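Local coordinates for probable outer membrane protein (Pseudomonas aeruginosa, PDB 3DWO), which probably forms a beta-barrel channel of the FadL family through which long-chain fatty acids or other hydrophobic compounds cross the outer membrane, at residues F172-L177 with S200-V205; G242-Y247 with L270-G275. All blocks are in the same frame, centred on the assembly; numbering follows the deposited sequence.

Contact 1: F172-L177 with S200-V205; sequences FVSQNL and SALMRV. With C8E ((hydroxyethyloxy)tri(ethyloxy)octane), chain D.
The ring of Phe-172, with CG anti to the backbone N (chi1 -179°), leans toward the neighbouring strand and meets the Val-205 carbonyl obliquely, CD1 lying 3.3 Å from Val-205 O. Its tip meets the aliphatic CB and CG of Arg-204, Phe-172 CZ 4.0 Å from Arg-204 CB, while the guanidinium leads away and its NH2 hydrogen-bonds Asn-245. The amide of Asn-176 lies on this same face and donates through ND2 to Asp-134. The amide of Gln-175 extends from the other face: OE1 accepts a hydrogen bond from O21 of the detergent (2.9 Å) and another from Arg-372, while NE2 donates to Asp-134 O.

Between these groups, strands 172-177 and 201-205 pair antiparallel as adjacent staves of the beta-barrel wall. Val-173, Gln-175 and Leu-177 each exchange two backbone hydrogen bonds with Val-205, Met-203 and Ala-201, respectively. Leu-177 CG packs 3.6 Å from Met-203 CB, the two side chains crossing obliquely, and Val-205 CG1 comes 3.3 Å from detergent O15. The face carrying Val-173, Gln-175, Met-203 and Val-205 thus offers apolar groups beside one fixed amide, a mixture suited to an amphiphile, whose terminal oxygen donates one hydrogen bond to Gln-175 while its ether chain passes the valines.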
ATOM      1  N   PHE A 172       9.735   4.833  -4.848  1.00 20.52           N
ATOM      2  CA  PHE A 172      10.500   4.809  -6.079  1.00 19.98           C
ATOM      3  C   PHE A 172       9.585   4.539  -7.272  1.00 20.70           C
ATOM      4  O   PHE A 172       8.698   3.686  -7.208  1.00 18.46           O
ATOM      5  CB  PHE A 172      11.577   3.725  -6.035  1.00 22.40           C
ATOM      6  CG  PHE A 172      12.417   3.676  -7.281  1.00 23.10           C
ATOM      7  CD1 PHE A 172      13.520   4.518  -7.425  1.00 22.79           C
ATOM      8  CD2 PHE A 172      12.061   2.846  -8.342  1.00 22.37           C
ATOM      9  CE1 PHE A 172      14.256   4.537  -8.611  1.00 21.87           C
ATOM     10  CE2 PHE A 172      12.788   2.855  -9.529  1.00 22.56           C
ATOM     11  CZ  PHE A 172      13.887   3.702  -9.665  1.00 22.85           C
ATOM     12  N   VAL A 173       9.812   5.274  -8.356  1.00 18.61           N
ATOM     13  CA  VAL A 173       9.037   5.116  -9.575  1.00 19.67           C
ATOM     14  C   VAL A 173       9.943   5.299 -10.786  1.00 20.02           C
ATOM     15  O   VAL A 173      10.729   6.249 -10.847  1.00 20.34           O
ATOM     16  CB  VAL A 173       7.879   6.160  -9.664  1.00 22.33           C
ATOM     17  CG1 VAL A 173       7.540   6.448 -11.122  1.00 25.35           C
ATOM     18  CG2 VAL A 173       6.628   5.623  -8.966  1.00 20.67           C
ATOM     19  N   SER A 174       9.855   4.375 -11.734  1.00 18.00           N
ATOM     20  CA  SER A 174      10.634   4.489 -12.957  1.00 17.64           C
ATOM     21  C   SER A 174       9.611   4.323 -14.071  1.00 17.24           C
ATOM     22  O   SER A 174       8.602   3.641 -13.900  1.00 16.01           O
ATOM     23  CB  SER A 174      11.737   3.421 -13.043  1.00 14.22           C
ATOM     24  OG  SER A 174      11.203   2.128 -13.232  1.00 22.35           O
ATOM     25  N   GLN A 175       9.865   4.952 -15.209  1.00 17.17           N
ATOM     26  CA  GLN A 175       8.924   4.900 -16.312  1.00 20.99           C
ATOM     27  C   GLN A 175       9.670   5.402 -17.537  1.00 20.87           C
ATOM     28  O   GLN A 175      10.552   6.253 -17.424  1.00 20.94           O
ATOM     29  CB  GLN A 175       7.735   5.815 -15.968  1.00 24.41           C
ATOM     30  CG  GLN A 175       6.729   6.092 -17.065  1.00 28.53           C
ATOM     31  CD  GLN A 175       5.572   6.935 -16.549  1.00 30.52           C
ATOM     32  OE1 GLN A 175       5.621   7.444 -15.430  1.00 31.78           O
ATOM     33  NE2 GLN A 175       4.532   7.092 -17.358  1.00 31.17           N
ATOM     34  N   ASN A 176       9.340   4.853 -18.699  1.00 18.81           N
ATOM     35  CA  ASN A 176       9.995   5.275 -19.923  1.00 18.78           C
ATOM     36  C   ASN A 176       9.404   6.588 -20.407  1.00 20.13           C
ATOM     37  O   ASN A 176       8.194   6.807 -20.294  1.00 19.89           O
ATOM     38  CB  ASN A 176       9.810   4.238 -21.022  1.00 18.75           C
ATOM     39  CG  ASN A 176      10.472   4.657 -22.321  1.00 20.54           C
ATOM     40  OD1 ASN A 176      11.695   4.783 -22.386  1.00 17.57           O
ATOM     41  ND2 ASN A 176       9.665   4.884 -23.361  1.00 18.86           N
ATOM     42  N   LEU A 177      10.261   7.455 -20.941  1.00 18.88           N
ATOM     43  CA  LEU A 177       9.822   8.728 -21.492  1.00 20.01           C
ATOM     44  C   LEU A 177      10.254   8.729 -22.949  1.00 21.37           C
ATOM     45  O   LEU A 177      11.377   8.342 -23.280  1.00 19.57           O
ATOM     46  CB  LEU A 177      10.486   9.919 -20.799  1.00 22.84           C
ATOM     47  CG  LEU A 177      10.382  10.141 -19.293  1.00 28.07           C
ATOM     48  CD1 LEU A 177      10.966  11.523 -18.989  1.00 28.90           C
ATOM     49  CD2 LEU A 177       8.930  10.056 -18.813  1.00 30.72           C
ATOM     50  N   SER A 200      14.171   7.492 -26.237  1.00 19.72           N
ATOM     51  CA  SER A 200      13.742   6.755 -25.054  1.00 22.72           C
ATOM     52  C   SER A 200      14.751   6.880 -23.926  1.00 23.36           C
ATOM     53  O   SER A 200      15.967   6.713 -24.120  1.00 22.43           O
ATOM     54  CB  SER A 200      13.518   5.270 -25.363  1.00 24.77           C
ATOM     55  OG  SER A 200      14.745   4.582 -25.476  1.00 30.99           O
ATOM     56  N   ALA A 201      14.226   7.172 -22.745  1.00 21.42           N
ATOM     57  CA  ALA A 201      15.040   7.324 -21.556  1.00 22.90           C
ATOM     58  C   ALA A 201      14.206   6.860 -20.368  1.00 22.06           C
ATOM     59  O   ALA A 201      12.985   7.043 -20.345  1.00 20.62           O
ATOM     60  CB  ALA A 201      15.438   8.779 -21.387  1.00 21.00           C
ATOM     61  N   LEU A 202      14.859   6.238 -19.395  1.00 20.94           N
ATOM     62  CA  LEU A 202      14.155   5.773 -18.216  1.00 20.72           C
ATOM     63  C   LEU A 202      14.162   6.865 -17.159  1.00 23.32           C
ATOM     64  O   LEU A 202      15.224   7.272 -16.665  1.00 22.24           O
ATOM     65  CB  LEU A 202      14.813   4.518 -17.650  1.00 21.29           C
ATOM     66  CG  LEU A 202      14.087   3.915 -16.439  1.00 21.63           C
ATOM     67  CD1 LEU A 202      12.791   3.264 -16.902  1.00 21.31           C
ATOM     68  CD2 LEU A 202      14.979   2.889 -15.752  1.00 20.63           C
ATOM     69  N   MET A 203      12.973   7.361 -16.842  1.00 23.53           N
ATOM     70  CA  MET A 203      12.804   8.381 -15.818  1.00 25.99           C
ATOM     71  C   MET A 203      12.801   7.626 -14.487  1.00 25.36           C
ATOM     72  O   MET A 203      12.120   6.615 -14.357  1.00 24.61           O
ATOM     73  CB  MET A 203      11.469   9.094 -16.022  1.00 29.40           C
ATOM     74  CG  MET A 203      10.991   9.868 -14.821  1.00 34.61           C
ATOM     75  SD  MET A 203      12.050  11.262 -14.472  1.00 43.14           S
ATOM     76  CE  MET A 203      11.068  12.590 -15.154  1.00 39.75           C
ATOM     77  N   ARG A 204      13.568   8.107 -13.513  1.00 25.03           N
ATOM     78  CA  ARG A 204      13.655   7.463 -12.200  1.00 24.65           C
ATOM     79  C   ARG A 204      13.459   8.474 -11.079  1.00 23.00           C
ATOM     80  O   ARG A 204      14.150   9.487 -11.020  1.00 21.47           O
ATOM     81  CB  ARG A 204      15.020   6.779 -12.028  1.00 25.81           C
ATOM     82  CG  ARG A 204      15.281   5.670 -13.049  1.00 31.39           C
ATOM     83  CD  ARG A 204      16.598   4.929 -12.801  1.00 31.88           C
ATOM     84  NE  ARG A 204      17.773   5.763 -13.043  1.00 34.26           N
ATOM     85  CZ  ARG A 204      19.008   5.289 -13.203  1.00 35.72           C
ATOM     86  NH1 ARG A 204      19.229   3.979 -13.151  1.00 32.97           N
ATOM     87  NH2 ARG A 204      20.024   6.121 -13.420  1.00 32.93           N
ATOM     88  N   VAL A 205      12.520   8.189 -10.183  1.00 22.29           N
ATOM     89  CA  VAL A 205      12.242   9.084  -9.066  1.00 20.01           C
ATOM     90  C   VAL A 205      12.416   8.331  -7.752  1.00 20.02           C
ATOM     91  O   VAL A 205      11.798   7.287  -7.535  1.00 19.30           O
ATOM     92  CB  VAL A 205      10.793   9.644  -9.144  1.00 19.33           C
ATOM     93  CG1 VAL A 205      10.595  10.735  -8.099  1.00 16.58           C
ATOM     94  CG2 VAL A 205      10.518  10.178 -10.540  1.00 18.84           C
TER
HETATM   95  C1  C8E D 454      -3.659   3.043  -9.659  1.00 50.18           C
HETATM   96  C2  C8E D 454      -2.254   3.433  -9.640  1.00 50.76           C
HETATM   97  C3  C8E D 454      -1.883   4.383  -8.599  1.00 49.31           C
HETATM   98  C4  C8E D 454      -0.445   4.566  -8.682  1.00 50.82           C
HETATM   99  C5  C8E D 454       0.047   5.098  -7.386  1.00 50.43           C
HETATM  100  C6  C8E D 454       1.473   4.864  -7.257  1.00 51.12           C
HETATM  101  C7  C8E D 454       1.806   5.882  -6.275  1.00 52.35           C
HETATM  102  C8  C8E D 454       2.805   5.335  -5.326  1.00 53.78           C
HETATM  103  O9  C8E D 454       4.028   5.940  -4.931  1.00 51.56           O
HETATM  104  C10 C8E D 454       5.002   6.220  -5.917  1.00 51.76           C
HETATM  105  C11 C8E D 454       6.147   6.852  -5.189  1.00 49.18           C
HETATM  106  O12 C8E D 454       6.063   8.285  -5.258  1.00 48.77           O
HETATM  107  C13 C8E D 454       7.109   8.948  -6.034  1.00 46.07           C
HETATM  108  C14 C8E D 454       7.115   9.165  -7.580  1.00 47.72           C
HETATM  109  O15 C8E D 454       7.330  10.359  -8.392  1.00 48.48           O
HETATM  110  C16 C8E D 454       6.097  11.051  -8.676  1.00 47.91           C
HETATM  111  C17 C8E D 454       5.392  10.609  -9.972  1.00 45.87           C
HETATM  112  O18 C8E D 454       6.047   9.855 -11.014  1.00 46.74           O
HETATM  113  C19 C8E D 454       6.671  10.690 -12.026  1.00 44.79           C
HETATM  114  C20 C8E D 454       6.333  10.582 -13.560  1.00 45.53           C
HETATM  115  O21 C8E D 454       7.147   9.746 -14.396  1.00 42.02           O

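Contact 2: G242-Y247 with L270-G275; sequences GHYNLY and LDLRMG. With C8E ((hydroxyethyloxy)tri(ethyloxy)octane), chain C.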
ATOM      1  N   GLY A 242      13.399  13.994  -2.594  1.00 17.87           N
ATOM      2  CA  GLY A 242      14.535  13.244  -3.093  1.00 18.60           C
ATOM      3  C   GLY A 242      15.038  13.806  -4.417  1.00 18.91           C
ATOM      4  O   GLY A 242      15.284  15.008  -4.532  1.00 18.36           O
ATOM      5  N   HIS A 243      15.173  12.941  -5.419  1.00 18.23           N
ATOM      6  CA  HIS A 243      15.683  13.349  -6.729  1.00 20.51           C
ATOM      7  C   HIS A 243      15.057  12.536  -7.849  1.00 20.03           C
ATOM      8  O   HIS A 243      14.379  11.540  -7.607  1.00 18.00           O
ATOM      9  CB  HIS A 243      17.201  13.119  -6.796  1.00 23.69           C
ATOM     10  CG  HIS A 243      17.951  13.659  -5.620  1.00 27.97           C
ATOM     11  ND1 HIS A 243      18.445  14.946  -5.577  1.00 31.39           N
ATOM     12  CD2 HIS A 243      18.240  13.105  -4.417  1.00 29.34           C
ATOM     13  CE1 HIS A 243      19.004  15.161  -4.398  1.00 31.81           C
ATOM     14  NE2 HIS A 243      18.892  14.061  -3.677  1.00 32.60           N
ATOM     15  N   TYR A 244      15.307  12.969  -9.081  1.00 20.46           N
ATOM     16  CA  TYR A 244      14.843  12.250 -10.262  1.00 20.47           C
ATOM     17  C   TYR A 244      15.994  12.379 -11.242  1.00 20.88           C
ATOM     18  O   TYR A 244      16.745  13.350 -11.203  1.00 19.79           O
ATOM     19  CB  TYR A 244      13.556  12.865 -10.858  1.00 18.07           C
ATOM     20  CG  TYR A 244      13.754  14.082 -11.748  1.00 17.94           C
ATOM     21  CD1 TYR A 244      14.304  13.963 -13.028  1.00 17.83           C
ATOM     22  CD2 TYR A 244      13.387  15.357 -11.309  1.00 20.00           C
ATOM     23  CE1 TYR A 244      14.482  15.086 -13.847  1.00 18.20           C
ATOM     24  CE2 TYR A 244      13.561  16.489 -12.120  1.00 17.32           C
ATOM     25  CZ  TYR A 244      14.106  16.345 -13.383  1.00 18.95           C
ATOM     26  OH  TYR A 244      14.274  17.455 -14.181  1.00 19.24           O
ATOM     27  N   ASN A 245      16.148  11.386 -12.103  1.00 22.28           N
ATOM     28  CA  ASN A 245      17.192  11.421 -13.104  1.00 24.46           C
ATOM     29  C   ASN A 245      16.670  10.629 -14.287  1.00 25.77           C
ATOM     30  O   ASN A 245      15.765   9.801 -14.141  1.00 24.33           O
ATOM     31  CB  ASN A 245      18.501  10.821 -12.563  1.00 25.08           C
ATOM     32  CG  ASN A 245      18.475   9.311 -12.484  1.00 27.01           C
ATOM     33  OD1 ASN A 245      18.592   8.625 -13.496  1.00 32.33           O
ATOM     34  ND2 ASN A 245      18.323   8.785 -11.280  1.00 28.35           N
ATOM     35  N   LEU A 246      17.208  10.915 -15.464  1.00 24.97           N
ATOM     36  CA  LEU A 246      16.786  10.223 -16.661  1.00 27.53           C
ATOM     37  C   LEU A 246      17.959   9.401 -17.154  1.00 28.01           C
ATOM     38  O   LEU A 246      19.047   9.934 -17.353  1.00 26.68           O
ATOM     39  CB  LEU A 246      16.379  11.223 -17.748  1.00 28.38           C
ATOM     40  CG  LEU A 246      15.181  12.144 -17.511  1.00 30.92           C
ATOM     41  CD1 LEU A 246      15.357  12.920 -16.224  1.00 34.60           C
ATOM     42  CD2 LEU A 246      15.062  13.106 -18.679  1.00 32.10           C
ATOM     43  N   TYR A 247      17.742   8.102 -17.324  1.00 28.50           N
ATOM     44  CA  TYR A 247      18.789   7.236 -17.834  1.00 29.18           C
ATOM     45  C   TYR A 247      18.498   7.024 -19.309  1.00 27.89           C
ATOM     46  O   TYR A 247      17.699   6.161 -19.672  1.00 27.87           O
ATOM     47  CB  TYR A 247      18.801   5.888 -17.106  1.00 32.97           C
ATOM     48  CG  TYR A 247      19.534   4.815 -17.882  1.00 37.74           C
ATOM     49  CD1 TYR A 247      20.765   5.080 -18.485  1.00 41.07           C
ATOM     50  CD2 TYR A 247      18.970   3.554 -18.069  1.00 39.59           C
ATOM     51  CE1 TYR A 247      21.416   4.120 -19.266  1.00 42.59           C
ATOM     52  CE2 TYR A 247      19.611   2.586 -18.845  1.00 43.13           C
ATOM     53  CZ  TYR A 247      20.831   2.878 -19.444  1.00 43.98           C
ATOM     54  OH  TYR A 247      21.446   1.946 -20.253  1.00 45.33           O
ATOM     55  N   LEU A 270       7.788  24.222 -18.307  1.00 26.65           N
ATOM     56  CA  LEU A 270       8.433  22.976 -17.939  1.00 26.14           C
ATOM     57  C   LEU A 270       9.946  23.152 -17.893  1.00 27.43           C
ATOM     58  O   LEU A 270      10.554  23.671 -18.834  1.00 26.83           O
ATOM     59  CB  LEU A 270       8.076  21.868 -18.940  1.00 23.60           C
ATOM     60  CG  LEU A 270       8.830  20.537 -18.791  1.00 22.51           C
ATOM     61  CD1 LEU A 270       8.569  19.944 -17.410  1.00 21.72           C
ATOM     62  CD2 LEU A 270       8.387  19.561 -19.876  1.00 20.28           C
ATOM     63  N   ASP A 271      10.546  22.734 -16.786  1.00 27.24           N
ATOM     64  CA  ASP A 271      11.994  22.806 -16.636  1.00 29.66           C
ATOM     65  C   ASP A 271      12.536  21.401 -16.397  1.00 27.78           C
ATOM     66  O   ASP A 271      12.817  21.015 -15.261  1.00 28.97           O
ATOM     67  CB  ASP A 271      12.389  23.711 -15.467  1.00 32.47           C
ATOM     68  CG  ASP A 271      13.859  23.561 -15.091  1.00 40.42           C
ATOM     69  OD1 ASP A 271      14.726  23.680 -15.990  1.00 42.08           O
ATOM     70  OD2 ASP A 271      14.149  23.317 -13.897  1.00 44.88           O
ATOM     71  N   LEU A 272      12.680  20.637 -17.474  1.00 25.61           N
ATOM     72  CA  LEU A 272      13.180  19.276 -17.375  1.00 23.91           C
ATOM     73  C   LEU A 272      14.695  19.211 -17.597  1.00 25.42           C
ATOM     74  O   LEU A 272      15.233  19.841 -18.513  1.00 25.00           O
ATOM     75  CB  LEU A 272      12.466  18.385 -18.392  1.00 22.00           C
ATOM     76  CG  LEU A 272      12.839  16.901 -18.352  1.00 20.61           C
ATOM     77  CD1 LEU A 272      12.338  16.293 -17.041  1.00 21.00           C
ATOM     78  CD2 LEU A 272      12.232  16.178 -19.545  1.00 21.05           C
ATOM     79  N   ARG A 273      15.375  18.437 -16.758  1.00 25.35           N
ATOM     80  CA  ARG A 273      16.824  18.287 -16.851  1.00 25.62           C
ATOM     81  C   ARG A 273      17.182  16.804 -16.823  1.00 24.20           C
ATOM     82  O   ARG A 273      16.298  15.955 -16.688  1.00 23.47           O
ATOM     83  CB  ARG A 273      17.494  19.009 -15.681  1.00 26.92           C
ATOM     84  CG  ARG A 273      17.097  20.478 -15.559  1.00 32.16           C
ATOM     85  CD  ARG A 273      17.609  21.079 -14.258  1.00 37.81           C
ATOM     86  NE  ARG A 273      17.190  22.466 -14.087  1.00 43.42           N
ATOM     87  CZ  ARG A 273      17.453  23.202 -13.008  1.00 46.48           C
ATOM     88  NH1 ARG A 273      18.138  22.683 -11.995  1.00 46.23           N
ATOM     89  NH2 ARG A 273      17.031  24.460 -12.940  1.00 46.40           N
ATOM     90  N   MET A 274      18.467  16.488 -16.948  1.00 21.84           N
ATOM     91  CA  MET A 274      18.881  15.091 -16.927  1.00 22.80           C
ATOM     92  C   MET A 274      18.804  14.547 -15.507  1.00 21.31           C
ATOM     93  O   MET A 274      18.813  13.338 -15.295  1.00 22.78           O
ATOM     94  CB  MET A 274      20.305  14.933 -17.486  1.00 21.10           C
ATOM     95  CG  MET A 274      20.398  15.128 -18.997  1.00 20.46           C
ATOM     96  SD  MET A 274      19.224  14.077 -19.920  1.00 25.97           S
ATOM     97  CE  MET A 274      20.078  12.500 -19.872  1.00 21.24           C
ATOM     98  N   GLY A 275      18.712  15.457 -14.544  1.00 19.54           N
ATOM     99  CA  GLY A 275      18.624  15.083 -13.145  1.00 20.12           C
ATOM    100  C   GLY A 275      18.442  16.321 -12.281  1.00 19.37           C
ATOM    101  O   GLY A 275      18.964  17.379 -12.609  1.00 19.18           O
TER
HETATM  102  C1  C8E C 453       7.955  13.664 -16.981  1.00 30.17           C
HETATM  103  C2  C8E C 453       7.622  14.646 -17.999  1.00 28.94           C
HETATM  104  C3  C8E C 453       8.453  14.571 -19.192  1.00 28.37           C
HETATM  105  C4  C8E C 453       8.094  15.700 -20.034  1.00 27.65           C
HETATM  106  C5  C8E C 453       8.758  15.528 -21.344  1.00 28.17           C
HETATM  107  C6  C8E C 453       8.334  16.562 -22.253  1.00 28.91           C
HETATM  108  C7  C8E C 453       9.279  16.356 -23.339  1.00 28.97           C
HETATM  109  C8  C8E C 453       9.030  17.395 -24.346  1.00 30.19           C
HETATM  110  O9  C8E C 453       9.650  17.566 -25.606  1.00 34.68           O
HETATM  111  C10 C8E C 453      11.046  17.770 -25.680  1.00 33.99           C
HETATM  112  C11 C8E C 453      11.329  17.941 -27.135  1.00 37.40           C
HETATM  113  O12 C8E C 453      12.148  16.885 -27.652  1.00 42.54           O
HETATM  114  C13 C8E C 453      12.259  16.891 -29.096  1.00 46.98           C
HETATM  115  C14 C8E C 453      13.110  15.919 -29.967  1.00 52.83           C
HETATM  116  O15 C8E C 453      13.835  14.689 -29.653  1.00 54.32           O
HETATM  117  C16 C8E C 453      15.190  14.984 -29.276  1.00 54.57           C
HETATM  118  C17 C8E C 453      16.202  15.009 -30.434  1.00 53.90           C
HETATM  119  O18 C8E C 453      17.399  15.817 -30.417  1.00 53.07           O
HETATM  120  C19 C8E C 453      17.189  17.137 -30.986  1.00 53.49           C
HETATM  121  C20 C8E C 453      18.154  18.354 -30.744  1.00 53.75           C
HETATM  122  O21 C8E C 453      17.647  19.675 -30.966  1.00 54.93           O
HETATM  123  O   HOH W   1      14.141  19.846 -12.760  1.00 21.99           O
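Leu-246, Leu-272 and the ring of Tyr-244 form the apolar centre where segment 270-275 comes back to strand 226-248 of the beta-barrel and leads into the next strand, 275-281. Leu-272 divides its two methyls: CD1 lies 4.0 Å from Tyr-244 CE1, while CD2 approaches Leu-246 CD2 at 4.3 Å. That same CD2 also meets the alkyl part of the bound detergent, 4.0 Å from its C5. Met-274 starts away from the strand, but bends at chi2 and chi3 so that its thioether end folds back to Leu-246. Ile-258 of helix 253-259 packs on both Leu-246 and Met-274.

Further out, the strand pairing begins. Leu-246 N donates to Met-274 O (2.9 Å), although it sits 35° out of the carbonyl plane, and Asn-245 faces Gly-275 as an antiparallel non-hydrogen-bonded pair. Tyr-244 takes the crowded position between its backbone N and carbonyl carbon (chi1 81°), which carries the phenol across to the loop. Arg-273 O lies in the ring plane at its edge, 3.5 Å from Tyr-244 CE1.

At the polar edge Arg-273 runs extended from CG to NE and forms a salt bridge with Asp-271, NE to OD2 3.2 Å, within the loop itself. The hydroxyl of Tyr-244 fixes the loop backbone twice: a water 2.8 Å from Tyr-244 OH passes a hydrogen bond on to Asp-271 O, and Arg-273 N donates directly to Tyr-244 OH over 3.0 Å at a nearly straight 158°.

Contacts 1 and 2 follow one another along the chain, and their centres lie 10 Å apart on the same side of the chain's centre. Strands 158-177, 201-220 and 226-248 are successive neighbours in the wall; the second half of contact 1 adjoins the first half of contact 2. Probable backbone hydrogen bonds join them, from Tyr-247 N to Leu-202 O and from Arg-204 N to Asn-245 O, and Met-203 SD packs 3.8 Å from Tyr-244 CD1. Contact 1 joins two regular strands, whereas contact 2 brings in the loop after helix 262-266. Together they make a continuous patch, touched by two detergent molecules, consistent with a channel for hydrophobic compounds.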